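Local atomic coordinates of serine racemase (Enterococcus faecalis, PDB entry 4ECL), a protein that belongs to the alanine racemase family, joining a TIM-barrel domain to a beta-rich C-terminal domain in a two-chain assembly. Residues R6-N12 with V244-K250; L16-V20 with Y52-V58; A163-L167 with Y205-Y210; I282-G287 with R363-L368; F288-L292 with V349-A353. All coordinates share one frame. Residue numbers count along the deposited sequence, not the author numbering.

Contact 1. Residues R6-N12 with V244-K250; sequences RAYLEIN and VLSLKAK
Two antiparallel neighbours of a mixed sheet, strands 7-11 and 245-257, pair the start of the chain with the beta-rich C-terminal part. Their segment axes approach to 4.5 Å at 157°, and the register runs Ala7-Ala249, Tyr8-Lys248, Leu9-Leu247, Glu10-Ser246, Ile11-Leu245. All are extended.

Backbone hydrogen bonds run both ways: Tyr8 N to Lys248 O 2.9 Å, Lys248 N to Tyr8 O 2.8 Å, Glu10 N to Ser246 O 2.8 Å and Ser246 N to Glu10 O 2.8 Å. Lys250 N to Arg6 O (3.0 Å) and Asn12 N to Val244 O (2.7 Å) close the two ends; Asn12 then N-caps the following helix.

Apolar contacts cover the face of Ala7, Leu9, Ile11, Leu245, Leu247 and Ala249. Leu9 (m, t) brings CD2 to 3.7 Å from both Leu245 CD1 and Leu247 CD1, while Ile11 CG2 meets Val244 CG1 at 3.6 Å.

The other face, with Tyr8, Glu10, Ser246 and Lys248, is more polar. Glu10 pairs with Arg373 and Lys248 NZ with Thr334. A water joins Glu10 O (2.9 Å) to Ser246 OG (3.0 Å). Tyr8 (chi1 p) lays its ring over Lys248 in a CH-pi contact, Lys248 CB lying 3.7 Å from the Tyr8 ring centroid.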
# COMPACT_ATOMS: atom_id res chain seq x y z
N ARG A 6 -8.81 16.31 -1.89
CA ARG A 6 -9.36 15.01 -1.49
C ARG A 6 -8.71 14.41 -0.24
O ARG A 6 -9.29 14.42 0.84
CB ARG A 6 -9.26 14.03 -2.67
CG ARG A 6 -9.69 12.60 -2.36
CD ARG A 6 -9.27 11.68 -3.49
NE ARG A 6 -9.46 10.28 -3.13
CZ ARG A 6 -8.48 9.44 -2.81
NH1 ARG A 6 -8.76 8.18 -2.50
NH2 ARG A 6 -7.21 9.85 -2.81
N ALA A 7 -7.51 13.86 -0.40
CA ALA A 7 -6.79 13.28 0.73
C ALA A 7 -5.32 13.46 0.45
O ALA A 7 -4.88 13.31 -0.68
CB ALA A 7 -7.13 11.81 0.90
N TYR A 8 -4.56 13.77 1.49
CA TYR A 8 -3.16 14.12 1.28
C TYR A 8 -2.34 13.93 2.54
O TYR A 8 -2.89 13.85 3.64
CB TYR A 8 -3.04 15.56 0.78
CG TYR A 8 -3.73 16.56 1.66
CD1 TYR A 8 -5.09 16.82 1.52
CD2 TYR A 8 -3.03 17.26 2.64
CE1 TYR A 8 -5.74 17.75 2.33
CE2 TYR A 8 -3.67 18.19 3.46
CZ TYR A 8 -5.02 18.42 3.29
OH TYR A 8 -5.68 19.33 4.08
N LEU A 9 -1.03 13.83 2.34
CA LEU A 9 -0.07 13.81 3.42
C LEU A 9 0.55 15.19 3.52
O LEU A 9 0.82 15.83 2.50
CB LEU A 9 1.03 12.78 3.17
CG LEU A 9 0.61 11.31 3.17
CD1 LEU A 9 1.71 10.45 2.60
CD2 LEU A 9 0.26 10.86 4.58
N GLU A 10 0.78 15.62 4.75
CA GLU A 10 1.39 16.91 5.01
C GLU A 10 2.70 16.61 5.71
O GLU A 10 2.73 15.90 6.72
CB GLU A 10 0.47 17.77 5.89
CG GLU A 10 -0.22 18.89 5.15
CD GLU A 10 -0.96 19.85 6.09
OE1 GLU A 10 -2.05 20.32 5.72
OE2 GLU A 10 -0.44 20.14 7.19
N ILE A 11 3.80 17.09 5.14
CA ILE A 11 5.14 16.80 5.63
C ILE A 11 5.72 18.03 6.33
O ILE A 11 5.99 19.05 5.68
CB ILE A 11 6.08 16.39 4.48
CG1 ILE A 11 5.52 15.18 3.74
CG2 ILE A 11 7.47 16.07 4.99
CD1 ILE A 11 5.31 13.98 4.64
N ASN A 12 5.89 17.95 7.65
CA ASN A 12 6.39 19.09 8.41
C ASN A 12 7.92 19.15 8.32
O ASN A 12 8.63 18.50 9.10
CB ASN A 12 5.93 19.03 9.87
CG ASN A 12 6.26 20.33 10.64
OD1 ASN A 12 7.23 21.01 10.33
ND2 ASN A 12 5.44 20.66 11.63
N VAL A 244 6.77 14.11 11.76
CA VAL A 244 6.91 14.81 10.48
C VAL A 244 5.65 14.70 9.61
O VAL A 244 5.28 15.64 8.90
CB VAL A 244 8.14 14.27 9.71
CG1 VAL A 244 8.21 14.87 8.30
CG2 VAL A 244 9.42 14.56 10.49
N LEU A 245 4.99 13.54 9.68
CA LEU A 245 3.87 13.26 8.77
C LEU A 245 2.50 13.52 9.36
O LEU A 245 2.20 13.10 10.49
CB LEU A 245 3.95 11.81 8.28
CG LEU A 245 2.89 11.30 7.30
CD1 LEU A 245 3.50 10.26 6.37
CD2 LEU A 245 1.69 10.69 8.05
N SER A 246 1.64 14.17 8.58
CA SER A 246 0.21 14.19 8.89
C SER A 246 -0.57 13.60 7.73
O SER A 246 -0.16 13.73 6.58
CB SER A 246 -0.26 15.62 9.12
OG SER A 246 0.16 16.07 10.39
N LEU A 247 -1.70 12.97 8.05
CA LEU A 247 -2.62 12.44 7.03
C LEU A 247 -3.99 13.13 7.12
O LEU A 247 -4.64 13.11 8.18
CB LEU A 247 -2.80 10.94 7.19
CG LEU A 247 -3.81 10.23 6.27
CD1 LEU A 247 -3.40 10.33 4.81
CD2 LEU A 247 -4.00 8.79 6.69
N LYS A 248 -4.43 13.71 6.01
CA LYS A 248 -5.60 14.60 6.01
C LYS A 248 -6.59 14.22 4.92
O LYS A 248 -6.21 13.64 3.90
CB LYS A 248 -5.18 16.04 5.77
CG LYS A 248 -4.06 16.55 6.65
CD LYS A 248 -4.57 17.09 7.96
CE LYS A 248 -3.46 17.84 8.67
NZ LYS A 248 -3.91 18.50 9.91
N ALA A 249 -7.86 14.58 5.12
CA ALA A 249 -8.88 14.36 4.09
C ALA A 249 -10.05 15.32 4.29
O ALA A 249 -10.43 15.61 5.43
CB ALA A 249 -9.36 12.91 4.09
N LYS A 250 -10.61 15.82 3.19
CA LYS A 250 -11.72 16.78 3.25
C LYS A 250 -13.10 16.15 3.09
O LYS A 250 -13.33 15.38 2.15
CB LYS A 250 -11.52 17.89 2.22
CG LYS A 250 -10.47 18.91 2.68
CD LYS A 250 -10.06 19.86 1.58
CE LYS A 250 -8.94 20.78 2.04
NZ LYS A 250 -8.56 21.74 0.97
O HOH W 1 2.67 17.22 9.30

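Contact 2. Residues L16-V20 with Y52-V58; sequences LEHNV and YLEQIGV
Leu53 CD2 fills the apolar centre, 3.7 Å from Leu16 CD2 and 3.8 Å from Val20 CG2. Leu16 (t, p) and Val20 (t) stand one turn apart, with Val20 N bonded to Leu16 O at 3.0 Å, so both point their CA-CB bonds at the other segment. Leu53 (m, t) starts sideways, and its end swings in to meet them. Val20 CG2 also touches Ile56 CD1 at 3.8 Å, and Val20 CG1 reaches Val58 CG2 at 4.1 Å; Leu16 CD2 lies 3.9 Å from Tyr52 CD2.

Glu17 CA and Ile56 CA are 7.3 Å apart. Here helix 13-25, which precedes the first barrel strand 32-36, packs on helix 46-55, the outer helix joining strands 32-36 and 60-63 in a beta-alpha-beta unit of the TIM barrel. Leu53 and Val58 also rest on Ala35 of strand 32-36. Helix 46-55 ends in a Schellman motif: Gly57, at phi 109°, donates from N to Glu54 O (3.2 Å), and Val58 N to Leu53 O (2.9 Å).

Ile56 CD1 lies 3.9 Å from Glu17 CA. At the polar edge Glu17 extends its side chain (t, t) along the edge of the Tyr52 ring, and Tyr52 OH makes a weak 3.1 Å hydrogen bond to Glu17 OE1.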
# COMPACT_ATOMS: atom_id res chain seq x y z
N LEU A 16 11.19 17.85 10.64
CA LEU A 16 12.21 16.95 10.10
C LEU A 16 13.61 17.48 10.37
O LEU A 16 14.51 16.73 10.75
CB LEU A 16 12.01 16.76 8.60
CG LEU A 16 13.03 15.90 7.84
CD1 LEU A 16 13.00 14.44 8.28
CD2 LEU A 16 12.78 16.00 6.34
N GLU A 17 13.79 18.78 10.15
CA GLU A 17 15.05 19.47 10.40
C GLU A 17 15.39 19.43 11.88
O GLU A 17 16.55 19.28 12.26
CB GLU A 17 14.93 20.92 9.93
CG GLU A 17 16.22 21.73 9.97
CD GLU A 17 16.00 23.15 9.51
OE1 GLU A 17 14.83 23.57 9.45
OE2 GLU A 17 16.98 23.86 9.19
N HIS A 18 14.38 19.59 12.73
CA HIS A 18 14.59 19.49 14.17
C HIS A 18 15.11 18.10 14.51
O HIS A 18 16.04 17.95 15.31
CB HIS A 18 13.31 19.77 14.96
CG HIS A 18 13.40 19.37 16.40
ND1 HIS A 18 13.81 20.24 17.39
CD2 HIS A 18 13.13 18.20 17.02
CE1 HIS A 18 13.80 19.62 18.55
NE2 HIS A 18 13.38 18.38 18.36
N ASN A 19 14.51 17.09 13.90
CA ASN A 19 14.95 15.71 14.15
C ASN A 19 16.40 15.47 13.74
O ASN A 19 17.16 14.86 14.49
CB ASN A 19 14.01 14.71 13.47
CG ASN A 19 12.61 14.75 14.06
OD1 ASN A 19 12.42 15.26 15.17
ND2 ASN A 19 11.63 14.24 13.31
N VAL A 20 16.76 15.94 12.55
CA VAL A 20 18.13 15.79 12.05
C VAL A 20 19.14 16.39 13.03
O VAL A 20 20.16 15.76 13.35
CB VAL A 20 18.30 16.42 10.66
CG1 VAL A 20 19.77 16.65 10.35
CG2 VAL A 20 17.67 15.52 9.59
N TYR A 52 15.17 17.80 0.64
CA TYR A 52 15.25 18.68 1.80
C TYR A 52 16.39 18.24 2.74
O TYR A 52 17.13 19.09 3.26
CB TYR A 52 13.92 18.75 2.56
CG TYR A 52 13.91 19.79 3.66
CD1 TYR A 52 13.75 21.14 3.35
CD2 TYR A 52 14.06 19.43 5.00
CE1 TYR A 52 13.75 22.10 4.34
CE2 TYR A 52 14.06 20.39 6.00
CZ TYR A 52 13.90 21.72 5.66
OH TYR A 52 13.89 22.69 6.64
N LEU A 53 16.53 16.94 2.95
CA LEU A 53 17.61 16.42 3.79
C LEU A 53 18.97 16.84 3.26
O LEU A 53 19.84 17.27 4.04
CB LEU A 53 17.54 14.90 3.89
CG LEU A 53 16.36 14.38 4.71
CD1 LEU A 53 16.37 12.85 4.77
CD2 LEU A 53 16.37 15.00 6.11
N GLU A 54 19.17 16.69 1.96
CA GLU A 54 20.42 17.14 1.35
C GLU A 54 20.57 18.66 1.48
O GLU A 54 21.68 19.18 1.66
CB GLU A 54 20.51 16.72 -0.12
CG GLU A 54 21.85 17.03 -0.76
CD GLU A 54 22.08 16.25 -2.04
OE1 GLU A 54 22.77 15.20 -1.99
OE2 GLU A 54 21.60 16.68 -3.11
N GLN A 55 19.46 19.38 1.39
CA GLN A 55 19.52 20.83 1.52
C GLN A 55 20.04 21.22 2.89
O GLN A 55 20.87 22.12 3.02
CB GLN A 55 18.15 21.46 1.27
CG GLN A 55 18.14 22.98 1.34
CD GLN A 55 16.74 23.56 1.27
OE1 GLN A 55 15.95 23.20 0.40
NE2 GLN A 55 16.41 24.44 2.21
N ILE A 56 19.58 20.52 3.93
CA ILE A 56 19.99 20.88 5.28
C ILE A 56 21.31 20.25 5.72
O ILE A 56 21.72 20.43 6.87
CB ILE A 56 18.87 20.62 6.31
CG1 ILE A 56 18.52 19.14 6.37
CG2 ILE A 56 17.64 21.44 5.95
CD1 ILE A 56 17.68 18.80 7.59
N GLY A 57 21.96 19.53 4.82
CA GLY A 57 23.32 19.08 5.06
C GLY A 57 23.53 17.60 5.31
O GLY A 57 24.66 17.18 5.55
N VAL A 58 22.47 16.80 5.29
CA VAL A 58 22.64 15.35 5.33
C VAL A 58 23.39 14.95 4.07
O VAL A 58 23.03 15.38 2.97
CB VAL A 58 21.28 14.62 5.38
CG1 VAL A 58 21.48 13.11 5.24
CG2 VAL A 58 20.53 14.97 6.66

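Contact 3. Residues A163-L167 with Y205-Y210; sequences AADSL and YGLLNY
A loop-to-helix contact joins the connections that follow two adjacent barrel strands: 163-167 lies in the loop between strand 152-158 and helix 169-191, and 205-210 covers most of the short helix 204-209 after strand 198-200. The loop folds into a type I beta turn from Ala163 to Ser166, closed by Ser166 N to Ala163 O at 3.2 Å, and presents Ala164 and Asp165 to the helix. The backbones come close, with CA-CA distances of 5.1 Å for Asp165-Tyr205 and 5.5 Å for Ala164-Gly206.

Asn209 (chi1 m) spans the gap, its ND2 donating to Ala164 O at 2.9 Å, while its OD1 accepts from Lys236 N. Ala164 CB sits between Tyr205 CB (4.3 Å) and Tyr210 CE1 (4.1 Å), and it lies 4.0 Å from Gly206 N.

Both segments belong to the beta-alpha connections at the C-terminal ends of the strands, the side on which TIM-barrel enzymes place their active sites; a sulfate ion, probably from the crystallisation liquor, lies about 5 Å from the Tyr205 side chain and may mark a pocket.

Asp165 (chi1 p) sets its CB over one face of the Tyr205 ring (chi1 m), 3.7 Å from the centroid, in a CH-pi contact. Leu167 CD1 approaches Asn209 OD1 to 3.9 Å. A water accepts from Tyr210 OH at 2.7 Å and donates to Ala163 O (2.7 Å) and Ser166 O (2.5 Å).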
# COMPACT_ATOMS: atom_id res chain seq x y z
N ALA A 163 17.36 -6.87 17.86
CA ALA A 163 16.45 -6.50 18.94
C ALA A 163 16.99 -5.38 19.81
O ALA A 163 16.90 -5.43 21.04
CB ALA A 163 16.13 -7.72 19.79
N ALA A 164 17.56 -4.35 19.17
CA ALA A 164 18.12 -3.24 19.90
C ALA A 164 17.01 -2.42 20.56
O ALA A 164 17.27 -1.59 21.43
CB ALA A 164 18.95 -2.36 18.97
N ASP A 165 15.78 -2.68 20.12
CA ASP A 165 14.61 -1.93 20.58
C ASP A 165 14.04 -2.53 21.85
O ASP A 165 13.03 -2.04 22.37
CB ASP A 165 13.53 -1.91 19.49
CG ASP A 165 13.06 -3.30 19.10
OD1 ASP A 165 13.86 -4.26 19.22
OD2 ASP A 165 11.91 -3.44 18.66
N SER A 166 14.66 -3.58 22.36
CA SER A 166 14.12 -4.27 23.53
C SER A 166 15.13 -4.36 24.67
O SER A 166 16.27 -4.77 24.47
CB SER A 166 13.64 -5.68 23.16
OG SER A 166 13.39 -6.43 24.33
N LEU A 167 14.69 -3.98 25.86
CA LEU A 167 15.57 -4.01 27.01
C LEU A 167 15.28 -5.21 27.90
O LEU A 167 15.59 -5.21 29.09
CB LEU A 167 15.50 -2.69 27.79
CG LEU A 167 16.06 -1.51 26.99
CD1 LEU A 167 15.98 -0.23 27.79
CD2 LEU A 167 17.49 -1.77 26.54
N TYR A 205 17.00 2.43 17.01
CA TYR A 205 17.08 1.97 18.40
C TYR A 205 18.51 1.63 18.84
O TYR A 205 18.81 1.57 20.03
CB TYR A 205 16.11 0.81 18.63
CG TYR A 205 14.67 1.25 18.70
CD1 TYR A 205 14.13 1.77 19.87
CD2 TYR A 205 13.85 1.16 17.59
CE1 TYR A 205 12.81 2.19 19.94
CE2 TYR A 205 12.52 1.57 17.64
CZ TYR A 205 12.00 2.08 18.82
OH TYR A 205 10.68 2.49 18.88
N GLY A 206 19.40 1.43 17.86
CA GLY A 206 20.80 1.19 18.15
C GLY A 206 21.41 2.44 18.77
O GLY A 206 22.17 2.37 19.74
N LEU A 207 21.07 3.58 18.18
CA LEU A 207 21.44 4.88 18.74
C LEU A 207 20.78 5.10 20.10
O LEU A 207 21.45 5.43 21.07
CB LEU A 207 21.04 6.02 17.79
CG LEU A 207 21.26 7.43 18.33
CD1 LEU A 207 22.71 7.62 18.82
CD2 LEU A 207 20.92 8.44 17.25
N LEU A 208 19.46 4.92 20.15
CA LEU A 208 18.70 5.21 21.37
C LEU A 208 19.04 4.31 22.55
O LEU A 208 19.03 4.75 23.70
CB LEU A 208 17.19 5.11 21.10
CG LEU A 208 16.58 6.08 20.10
CD1 LEU A 208 15.08 5.79 19.95
CD2 LEU A 208 16.82 7.52 20.53
N ASN A 209 19.32 3.04 22.26
CA ASN A 209 19.54 2.05 23.32
C ASN A 209 20.99 1.58 23.48
O ASN A 209 21.35 0.99 24.51
CB ASN A 209 18.59 0.86 23.13
CG ASN A 209 17.19 1.14 23.67
OD1 ASN A 209 17.05 1.84 24.68
ND2 ASN A 209 16.17 0.62 23.01
N TYR A 210 21.82 1.83 22.46
CA TYR A 210 23.24 1.48 22.53
C TYR A 210 24.10 2.69 22.10
O TYR A 210 24.93 2.59 21.20
CB TYR A 210 23.53 0.21 21.69
CG TYR A 210 22.83 -0.99 22.29
CD1 TYR A 210 21.50 -1.26 22.00
CD2 TYR A 210 23.48 -1.82 23.19
CE1 TYR A 210 20.84 -2.33 22.58
CE2 TYR A 210 22.83 -2.90 23.78
CZ TYR A 210 21.51 -3.15 23.47
OH TYR A 210 20.84 -4.20 24.04
O HOH W 2 18.43 -5.10 23.19

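Contact 4. Residues I282-G287 with R363-L368; sequences IGYADG and RMGHRL
Asp286 (chi1 m, chi2 -76°) turns its carboxylate to Arg367, whose t, t, p side chain brings the guanidinium edge-on: Arg367 NE to Asp286 OD1 and Arg367 NH2 to Asp286 OD2, both 3.0 Å, form a two-pronged salt bridge. Asp286 OD2 also accepts from Gly283 N (3.0 Å) and pairs with Arg6, and Arg367 NH1 reaches Glu68 of the second subunit. Leu368 (m, t) brings CD1 to 3.3 Å from Asp286 O and CD2 to 4.3 Å from CD1 of Ile282, a t, t side chain. Met364, a selenomethionine (m, m), curls back, placing Met364 CE 3.2 Å from Gly287 O.

The backbones meet where Gly365 N donates to Asp286 O at 2.8 Å. A side chain on Gly287 (phi 91°) or Gly365 would clash there. Water joins Ala285 O (3.1 Å) to Arg367 N (2.7 Å). A 3-10 turn at 284-286 thus packs on a type I beta turn, 365-368, two loops of the C-terminal domain at the dimer interface.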
# COMPACT_ATOMS: atom_id res chain seq x y z
N ILE A 282 -11.31 8.96 1.55
CA ILE A 282 -10.10 8.18 1.75
C ILE A 282 -10.48 6.77 2.20
O ILE A 282 -11.37 6.59 3.03
CB ILE A 282 -9.15 8.82 2.77
CG1 ILE A 282 -7.84 8.04 2.83
CG2 ILE A 282 -9.78 8.87 4.16
CD1 ILE A 282 -6.84 8.66 3.85
N GLY A 283 -9.81 5.78 1.62
CA GLY A 283 -10.10 4.40 1.95
C GLY A 283 -8.85 3.55 2.11
O GLY A 283 -7.73 4.08 2.22
N TYR A 284 -9.02 2.23 2.11
CA TYR A 284 -7.87 1.36 2.35
C TYR A 284 -6.88 1.35 1.18
O TYR A 284 -5.69 1.19 1.38
CB TYR A 284 -8.28 -0.05 2.81
CG TYR A 284 -9.26 -0.79 1.93
CD1 TYR A 284 -8.86 -1.33 0.71
CD2 TYR A 284 -10.57 -1.00 2.34
CE1 TYR A 284 -9.76 -2.03 -0.09
CE2 TYR A 284 -11.48 -1.70 1.55
CZ TYR A 284 -11.06 -2.21 0.33
OH TYR A 284 -11.95 -2.89 -0.45
N ALA A 285 -7.36 1.58 -0.04
CA ALA A 285 -6.44 1.70 -1.18
C ALA A 285 -5.49 2.88 -1.02
O ALA A 285 -4.43 2.92 -1.63
CB ALA A 285 -7.19 1.81 -2.48
N ASP A 286 -5.86 3.84 -0.18
CA ASP A 286 -4.98 4.98 0.09
C ASP A 286 -4.02 4.63 1.22
O ASP A 286 -3.21 5.45 1.63
CB ASP A 286 -5.80 6.23 0.44
CG ASP A 286 -6.69 6.69 -0.69
OD1 ASP A 286 -6.16 7.29 -1.66
OD2 ASP A 286 -7.92 6.47 -0.60
N GLY A 287 -4.12 3.41 1.72
CA GLY A 287 -3.22 2.96 2.77
C GLY A 287 -3.74 3.20 4.17
O GLY A 287 -3.00 3.08 5.14
N ARG A 363 3.46 1.96 4.03
CA ARG A 363 2.37 1.53 3.14
C ARG A 363 1.32 2.60 2.87
O ARG A 363 0.18 2.29 2.50
CB ARG A 363 1.70 0.25 3.67
CG ARG A 363 2.65 -0.95 3.79
CD ARG A 363 1.92 -2.20 4.27
NE ARG A 363 0.84 -2.58 3.36
CZ ARG A 363 -0.10 -3.48 3.65
NH1 ARG A 363 -0.09 -4.10 4.83
NH2 ARG A 363 -1.04 -3.77 2.75
N MSE A 364 1.69 3.87 3.04
CA MSE A 364 0.79 4.95 2.65
C MSE A 364 0.62 4.85 1.14
O MSE A 364 1.58 4.61 0.42
CB MSE A 364 1.39 6.30 3.04
CG MSE A 364 1.27 6.63 4.53
SE MSE A 364 -0.59 7.00 5.04
CE MSE A 364 -1.04 5.46 6.14
N GLY A 365 -0.62 5.00 0.68
CA GLY A 365 -0.94 4.73 -0.72
C GLY A 365 -0.32 5.75 -1.66
O GLY A 365 -0.21 6.93 -1.34
N HIS A 366 0.07 5.28 -2.84
CA HIS A 366 0.68 6.14 -3.85
C HIS A 366 -0.28 7.21 -4.37
O HIS A 366 0.16 8.22 -4.93
CB HIS A 366 1.20 5.31 -5.03
CG HIS A 366 1.95 6.11 -6.05
ND1 HIS A 366 1.49 6.32 -7.33
CD2 HIS A 366 3.13 6.78 -5.96
CE1 HIS A 366 2.35 7.08 -7.99
NE2 HIS A 366 3.35 7.37 -7.18
N ARG A 367 -1.58 6.98 -4.20
CA ARG A 367 -2.62 7.90 -4.67
C ARG A 367 -2.69 9.20 -3.86
O ARG A 367 -3.17 10.22 -4.35
CB ARG A 367 -3.99 7.19 -4.67
CG ARG A 367 -5.13 7.92 -5.36
CD ARG A 367 -6.33 6.99 -5.65
NE ARG A 367 -6.93 6.45 -4.43
CZ ARG A 367 -7.94 5.57 -4.40
NH1 ARG A 367 -8.47 5.13 -5.53
NH2 ARG A 367 -8.41 5.15 -3.23
N LEU A 368 -2.20 9.16 -2.62
CA LEU A 368 -2.25 10.33 -1.73
C LEU A 368 -1.34 11.43 -2.24
O LEU A 368 -0.19 11.18 -2.58
CB LEU A 368 -1.80 9.94 -0.32
CG LEU A 368 -2.72 9.02 0.48
CD1 LEU A 368 -2.05 8.56 1.77
CD2 LEU A 368 -4.02 9.74 0.77
O HOH W 3 -2.73 4.62 -3.52

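Contact 5. Residues F288-L292 with V349-A353; sequences FPRNL and VAESA
Ala353, Leu292 and Val349 carry most of this contact between a 3-10 turn at 290-292 and the C-terminal end of helix 346-352. Ala353, the first residue to leave helical angles after the helix, has the most surface covered. Ala353 CA is 5.6 Å from Leu292 CA, and Ala353 N still bonds to Val349 O at 2.9 Å. Its methyl fits among three side chains: Ala353 CB lies 3.7 Å from Leu292 CD2, 4.2 Å from Pro289 CG and 3.4 Å from Asn291 OD1.

Leu292 (m, t) begins sideways to the helix and ends against it. Leu292 CD2 touches Ala353 N at 3.6 Å and Ser352 CB at 3.7 Å, while Leu292 CD1 meets Val349 CG1 at 3.8 Å. Val349 (t), one turn back along the helix, points toward the loop, where its CG1 also has Phe288 CE1 at 4.5 Å. The turn holding Leu292 in place is closed by Leu292 N to Pro289 O, 3.0 Å.

At the outer edge Asn291, with chi1 p, donates from ND2 to Ala353 O at 2.7 Å, binding the carbonyl at the end of the helix.

The loop between strands 275-280 and 298-301 is in this way held against helix 346-352 in the C-terminal domain. Helix 357-362 adds Leu360 beside Pro289 and Val349, and Arg290 N bonds to Glu359 of the second subunit.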
# COMPACT_ATOMS: atom_id res chain seq x y z
N PHE A 288 -5.00 3.57 4.29
CA PHE A 288 -5.59 3.67 5.62
C PHE A 288 -6.24 2.31 5.91
O PHE A 288 -7.27 1.98 5.34
CB PHE A 288 -6.60 4.83 5.66
CG PHE A 288 -6.99 5.24 7.06
CD1 PHE A 288 -6.07 5.86 7.89
CD2 PHE A 288 -8.28 5.02 7.52
CE1 PHE A 288 -6.43 6.24 9.17
CE2 PHE A 288 -8.65 5.40 8.80
CZ PHE A 288 -7.72 6.01 9.63
N PRO A 289 -5.61 1.52 6.78
CA PRO A 289 -5.92 0.09 6.98
C PRO A 289 -7.39 -0.21 7.26
O PRO A 289 -7.99 0.38 8.15
CB PRO A 289 -5.08 -0.28 8.20
CG PRO A 289 -3.99 0.73 8.25
CD PRO A 289 -4.57 1.99 7.72
N ARG A 290 -7.95 -1.16 6.51
CA ARG A 290 -9.34 -1.55 6.69
C ARG A 290 -9.67 -2.05 8.10
O ARG A 290 -10.80 -1.92 8.56
CB ARG A 290 -9.72 -2.60 5.65
CG ARG A 290 -11.20 -2.90 5.59
CD ARG A 290 -11.54 -3.87 4.48
NE ARG A 290 -12.97 -4.14 4.46
CZ ARG A 290 -13.56 -5.13 5.13
NH1 ARG A 290 -12.82 -5.96 5.87
NH2 ARG A 290 -14.87 -5.29 5.06
N ASN A 291 -8.68 -2.60 8.81
CA ASN A 291 -8.95 -3.10 10.16
C ASN A 291 -9.15 -1.98 11.20
O ASN A 291 -9.45 -2.24 12.36
CB ASN A 291 -7.88 -4.11 10.61
CG ASN A 291 -6.51 -3.48 10.80
OD1 ASN A 291 -6.37 -2.25 10.78
ND2 ASN A 291 -5.49 -4.31 10.99
N LEU A 292 -9.01 -0.74 10.77
CA LEU A 292 -9.43 0.40 11.60
C LEU A 292 -10.96 0.61 11.59
O LEU A 292 -11.48 1.52 12.25
CB LEU A 292 -8.71 1.67 11.14
CG LEU A 292 -7.20 1.63 11.31
CD1 LEU A 292 -6.52 2.89 10.77
CD2 LEU A 292 -6.87 1.41 12.79
N VAL A 349 -2.22 5.06 15.89
CA VAL A 349 -3.01 4.51 14.80
C VAL A 349 -2.48 3.12 14.47
O VAL A 349 -3.27 2.21 14.21
CB VAL A 349 -2.99 5.44 13.55
CG1 VAL A 349 -3.64 4.76 12.34
CG2 VAL A 349 -3.71 6.75 13.85
N ALA A 350 -1.16 2.95 14.54
CA ALA A 350 -0.55 1.68 14.22
C ALA A 350 -0.94 0.66 15.29
O ALA A 350 -1.21 -0.50 14.98
CB ALA A 350 0.95 1.82 14.11
N GLU A 351 -0.99 1.09 16.55
CA GLU A 351 -1.43 0.18 17.60
C GLU A 351 -2.88 -0.25 17.36
O GLU A 351 -3.22 -1.42 17.52
CB GLU A 351 -1.25 0.82 18.97
CG GLU A 351 -1.63 -0.08 20.13
CD GLU A 351 -1.26 0.52 21.49
OE1 GLU A 351 -0.07 0.88 21.68
OE2 GLU A 351 -2.15 0.63 22.36
N SER A 352 -3.73 0.70 16.96
CA SER A 352 -5.14 0.42 16.69
C SER A 352 -5.30 -0.53 15.53
O SER A 352 -6.26 -1.30 15.49
CB SER A 352 -5.91 1.71 16.37
OG SER A 352 -5.99 2.58 17.48
N ALA A 353 -4.37 -0.47 14.59
CA ALA A 353 -4.41 -1.31 13.39
C ALA A 353 -3.72 -2.64 13.63
O ALA A 353 -3.55 -3.43 12.70
CB ALA A 353 -3.78 -0.59 12.21

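Contacts 1, 4 and 5 form one group in the beta-rich part of the chain: centres of 1 and 4 lie 11 Å apart, those of 4 and 5 12 Å. Leu368 of contact 4 packs on Ala7 and Leu247 of the sheet, Arg6 of contact 1 pairs with Asp286, and Phe288 of contact 5 touches Leu247. Contact 5 falls in sequence between the segments of contact 4, and both touch the second subunit. Contacts 2 and 3 belong to the TIM barrel, with centres 23 Å apart. Helix 13-25 follows strand 7-11, and Val244 touches Leu16 and Asn19, so one end of contact 1 adjoins the barrel domain; its centre lies 30 Å from that of contact 3.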